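Local structure of CSEP0064 putative effector protein (Blumeria graminis f. sp. hordei, 6FMB) at residues S31-F39 with G49-E57. The protein acts as a secreted, non-catalytic RNase-like effector that binds host RNA and inhibits the degradation of host ribosomal RNA induced by ribosome-inactivating proteins, keeping infected plant cells alive. Residues are numbered along the deposited sequence; the frame is centred on the assembly and turned at random.
Sequences SFHGYPATF and GEVRQFPVE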
loop_
_atom_site.group_PDB
_atom_site.type_symbol
_atom_site.label_atom_id
_atom_site.label_comp_id
_atom_site.label_asym_id
_atom_site.label_seq_id
_atom_site.Cartn_x
_atom_site.Cartn_y
_atom_site.Cartn_z
ATOM N N SER A 31 -14.394 3.387 -2.451
ATOM C CA SER A 31 -15.532 2.672 -3.069
ATOM C C SER A 31 -15.335 1.157 -3.170
ATOM O O SER A 31 -16.297 0.449 -3.494
ATOM C CB SER A 31 -15.808 3.250 -4.446
ATOM O OG SER A 31 -14.805 2.871 -5.374
ATOM N N PHE A 32 -14.120 0.660 -2.928
ATOM C CA PHE A 32 -13.843 -0.785 -3.004
ATOM C C PHE A 32 -13.605 -1.283 -1.586
ATOM O O PHE A 32 -12.492 -1.212 -1.058
ATOM C CB PHE A 32 -12.647 -1.070 -3.932
ATOM C CG PHE A 32 -12.407 -2.536 -4.190
ATOM C CD1 PHE A 32 -13.209 -3.253 -5.081
ATOM C CD2 PHE A 32 -11.373 -3.206 -3.544
ATOM C CE1 PHE A 32 -12.987 -4.601 -5.304
ATOM C CE2 PHE A 32 -11.146 -4.556 -3.779
ATOM C CZ PHE A 32 -11.938 -5.246 -4.676
ATOM N N HIS A 33 -14.690 -1.720 -0.945
ATOM C CA HIS A 33 -14.665 -2.189 0.438
ATOM C C HIS A 33 -14.014 -1.144 1.370
ATOM O O HIS A 33 -13.307 -1.494 2.295
ATOM C CB HIS A 33 -13.958 -3.562 0.505
ATOM C CG HIS A 33 -14.549 -4.575 -0.426
ATOM N ND1 HIS A 33 -15.584 -5.399 -0.056
ATOM C CD2 HIS A 33 -14.270 -4.886 -1.718
ATOM C CE1 HIS A 33 -15.915 -6.176 -1.068
ATOM N NE2 HIS A 33 -15.137 -5.884 -2.093
ATOM N N GLY A 34 -14.307 0.130 1.109
ATOM C CA GLY A 34 -13.824 1.221 1.948
ATOM C C GLY A 34 -12.533 1.902 1.511
ATOM O O GLY A 34 -12.125 2.886 2.142
ATOM N N TYR A 35 -11.915 1.405 0.433
ATOM C CA TYR A 35 -10.607 1.880 -0.032
ATOM C C TYR A 35 -10.678 2.229 -1.518
ATOM O O TYR A 35 -11.584 1.750 -2.216
ATOM C CB TYR A 35 -9.541 0.791 0.269
ATOM C CG TYR A 35 -9.340 0.679 1.765
ATOM C CD1 TYR A 35 -10.172 -0.110 2.544
ATOM C CD2 TYR A 35 -8.381 1.454 2.422
ATOM C CE1 TYR A 35 -10.055 -0.145 3.931
ATOM C CE2 TYR A 35 -8.236 1.406 3.803
ATOM C CZ TYR A 35 -9.078 0.618 4.549
ATOM O OH TYR A 35 -8.960 0.582 5.914
ATOM N N PRO A 36 -9.761 3.025 -2.056
ATOM C CA PRO A 36 -8.610 3.649 -1.403
ATOM C C PRO A 36 -8.929 4.930 -0.639
ATOM O O PRO A 36 -9.912 5.623 -0.952
ATOM C CB PRO A 36 -7.719 4.010 -2.608
ATOM C CG PRO A 36 -8.713 4.341 -3.688
ATOM C CD PRO A 36 -9.791 3.312 -3.498
ATOM N N ALA A 37 -8.073 5.258 0.326
ATOM C CA ALA A 37 -8.031 6.616 0.853
ATOM C C ALA A 37 -7.257 7.468 -0.152
ATOM O O ALA A 37 -6.344 6.968 -0.837
ATOM C CB ALA A 37 -7.358 6.672 2.223
ATOM N N THR A 38 -7.593 8.760 -0.230
ATOM C CA THR A 38 -6.911 9.672 -1.140
ATOM C C THR A 38 -6.316 10.843 -0.373
ATOM O O THR A 38 -6.866 11.319 0.634
ATOM C CB THR A 38 -7.837 10.217 -2.242
ATOM O OG1 THR A 38 -8.869 11.024 -1.664
ATOM C CG2 THR A 38 -8.458 9.088 -3.037
ATOM N N PHE A 39 -5.179 11.313 -0.870
ATOM C CA PHE A 39 -4.457 12.461 -0.318
ATOM C C PHE A 39 -4.161 13.369 -1.492
ATOM O O PHE A 39 -3.264 13.089 -2.287
ATOM C CB PHE A 39 -3.162 12.031 0.384
ATOM C CG PHE A 39 -3.391 11.080 1.517
ATOM C CD1 PHE A 39 -3.501 9.710 1.294
ATOM C CD2 PHE A 39 -3.501 11.547 2.820
ATOM C CE1 PHE A 39 -3.727 8.832 2.351
ATOM C CE2 PHE A 39 -3.701 10.674 3.877
ATOM C CZ PHE A 39 -3.825 9.317 3.641
ATOM N N GLY A 49 2.424 14.650 -5.666
ATOM C CA GLY A 49 1.215 14.341 -6.449
ATOM C C GLY A 49 0.221 13.532 -5.619
ATOM O O GLY A 49 0.470 13.227 -4.459
ATOM N N GLU A 50 -0.919 13.194 -6.212
ATOM C CA GLU A 50 -1.942 12.465 -5.462
ATOM C C GLU A 50 -1.380 11.146 -4.940
ATOM O O GLU A 50 -0.749 10.399 -5.690
ATOM C CB GLU A 50 -3.187 12.195 -6.321
ATOM C CG GLU A 50 -4.290 11.439 -5.588
ATOM C CD GLU A 50 -5.583 11.260 -6.399
ATOM O OE1 GLU A 50 -6.096 12.207 -6.926
ATOM O OE2 GLU A 50 -6.068 10.131 -6.465
ATOM N N VAL A 51 -1.613 10.877 -3.657
ATOM C CA VAL A 51 -1.215 9.617 -3.023
ATOM C C VAL A 51 -2.483 8.867 -2.597
ATOM O O VAL A 51 -3.486 9.484 -2.198
ATOM C CB VAL A 51 -0.263 9.884 -1.829
ATOM C CG1 VAL A 51 -0.092 8.658 -0.942
ATOM C CG2 VAL A 51 1.092 10.329 -2.345
ATOM N N ARG A 52 -2.426 7.544 -2.699
ATOM C CA ARG A 52 -3.516 6.676 -2.300
ATOM C C ARG A 52 -3.019 5.575 -1.368
ATOM O O ARG A 52 -1.883 5.084 -1.479
ATOM C CB ARG A 52 -4.215 6.079 -3.524
ATOM C CG ARG A 52 -4.995 7.117 -4.309
ATOM C CD ARG A 52 -5.728 6.526 -5.491
ATOM N NE ARG A 52 -6.631 7.517 -6.058
ATOM C CZ ARG A 52 -7.774 7.253 -6.681
ATOM N NH1 ARG A 52 -8.138 6.012 -6.930
ATOM N NH2 ARG A 52 -8.527 8.262 -7.095
ATOM N N GLN A 53 -3.910 5.197 -0.444
ATOM C CA GLN A 53 -3.705 4.101 0.498
ATOM C C GLN A 53 -4.564 2.911 0.069
ATOM O O GLN A 53 -5.769 3.080 -0.129
ATOM C CB GLN A 53 -4.078 4.514 1.918
ATOM C CG GLN A 53 -3.781 3.449 2.982
ATOM C CD GLN A 53 -4.835 3.283 4.050
ATOM O OE1 GLN A 53 -5.897 3.867 3.975
ATOM N NE2 GLN A 53 -4.550 2.437 5.035
ATOM N N PHE A 54 -3.949 1.722 -0.076
ATOM C CA PHE A 54 -4.720 0.539 -0.469
ATOM C C PHE A 54 -4.157 -0.655 0.281
ATOM O O PHE A 54 -2.930 -0.801 0.396
ATOM C CB PHE A 54 -4.680 0.325 -1.993
ATOM C CG PHE A 54 -5.735 -0.635 -2.491
ATOM C CD1 PHE A 54 -7.027 -0.196 -2.780
ATOM C CD2 PHE A 54 -5.452 -1.988 -2.680
ATOM C CE1 PHE A 54 -8.010 -1.078 -3.194
ATOM C CE2 PHE A 54 -6.439 -2.869 -3.115
ATOM C CZ PHE A 54 -7.721 -2.406 -3.376
ATOM N N PRO A 55 -5.031 -1.530 0.813
ATOM C CA PRO A 55 -4.504 -2.648 1.589
ATOM C C PRO A 55 -3.789 -3.708 0.738
ATOM O O PRO A 55 -4.016 -3.811 -0.479
ATOM C CB PRO A 55 -5.767 -3.239 2.270
ATOM C CG PRO A 55 -6.788 -2.142 2.227
ATOM C CD PRO A 55 -6.515 -1.505 0.891
ATOM N N VAL A 56 -2.934 -4.497 1.388
ATOM C CA VAL A 56 -2.179 -5.572 0.721
ATOM C C VAL A 56 -2.159 -6.783 1.666
ATOM O O VAL A 56 -2.245 -6.634 2.891
ATOM C CB VAL A 56 -0.755 -5.067 0.301
ATOM C CG1 VAL A 56 0.141 -4.811 1.496
ATOM C CG2 VAL A 56 -0.054 -6.018 -0.682
ATOM N N GLU A 57 -2.065 -7.976 1.062
ATOM C CA GLU A 57 -2.048 -9.268 1.760
ATOM C C GLU A 57 -0.643 -9.827 1.862
ATOM O O GLU A 57 0.208 -9.538 1.021
ATOM C CB GLU A 57 -2.853 -10.299 0.969
ATOM C CG GLU A 57 -4.295 -9.939 0.700
ATOM C CD GLU A 57 -5.163 -10.096 1.928
ATOM O OE1 GLU A 57 -4.632 -10.477 2.988
ATOM O OE2 GLU A 57 -6.380 -9.862 1.840
HETATM O O HOH W 1 -6.576 1.558 7.032
HETATM O O HOH W 2 -1.089 14.812 -2.647
#
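Tyr35 lays one face of its ring on Pro55, whose CG stands 3.8 Å from the ring centroid and 10° off its normal, a CH-pi contact over the middle of the ring. With Tyr35 CG anti to its carbonyl carbon (chi1 -68°), the ring also reaches the Gln53 amide: OE1 of Gln53 comes within 3.4 Å of Tyr35 CE2 at the ring edge, the two planes 69° apart. One water links Tyr35 OH and Gln53 NE2, bridging the polar ends of the two side chains. Beyond the cis peptide bond that precedes Pro36, the chain pairs regularly. Ala37 and Gln53 exchange backbone hydrogen bonds, as do Phe39 and Val51, and the Phe39 ring turns its edge to Val51 O. On the face that carries Thr38 and Arg52, these side chains run side by side, with Thr38 CG2 over one face of the guanidinium, 3.9 Å from Arg52 NE. In its own plane that group meets Glu50 OE2, 2.7 Å from Arg52 NE, in a salt bridge, while Arg52 NH1 donates hydrogen bonds to the carbonyl oxygens of Ala24 and Tyr27; Pro36 CG lies 3.7 Å from Arg52 NH1, alongside the arginine chain. Phe32 CD2 lies 3.7 Å from Phe54 CZ, at the edge of the Phe54 ring, and Phe54 continues inward to Leu23 and Ala24 of helix 14-24. The pairing is that of an antiparallel beta hairpin, here making strand 37-39 an outer strand, next to strand 51-56, of the four-stranded antiparallel sheet of this RNase-like fold.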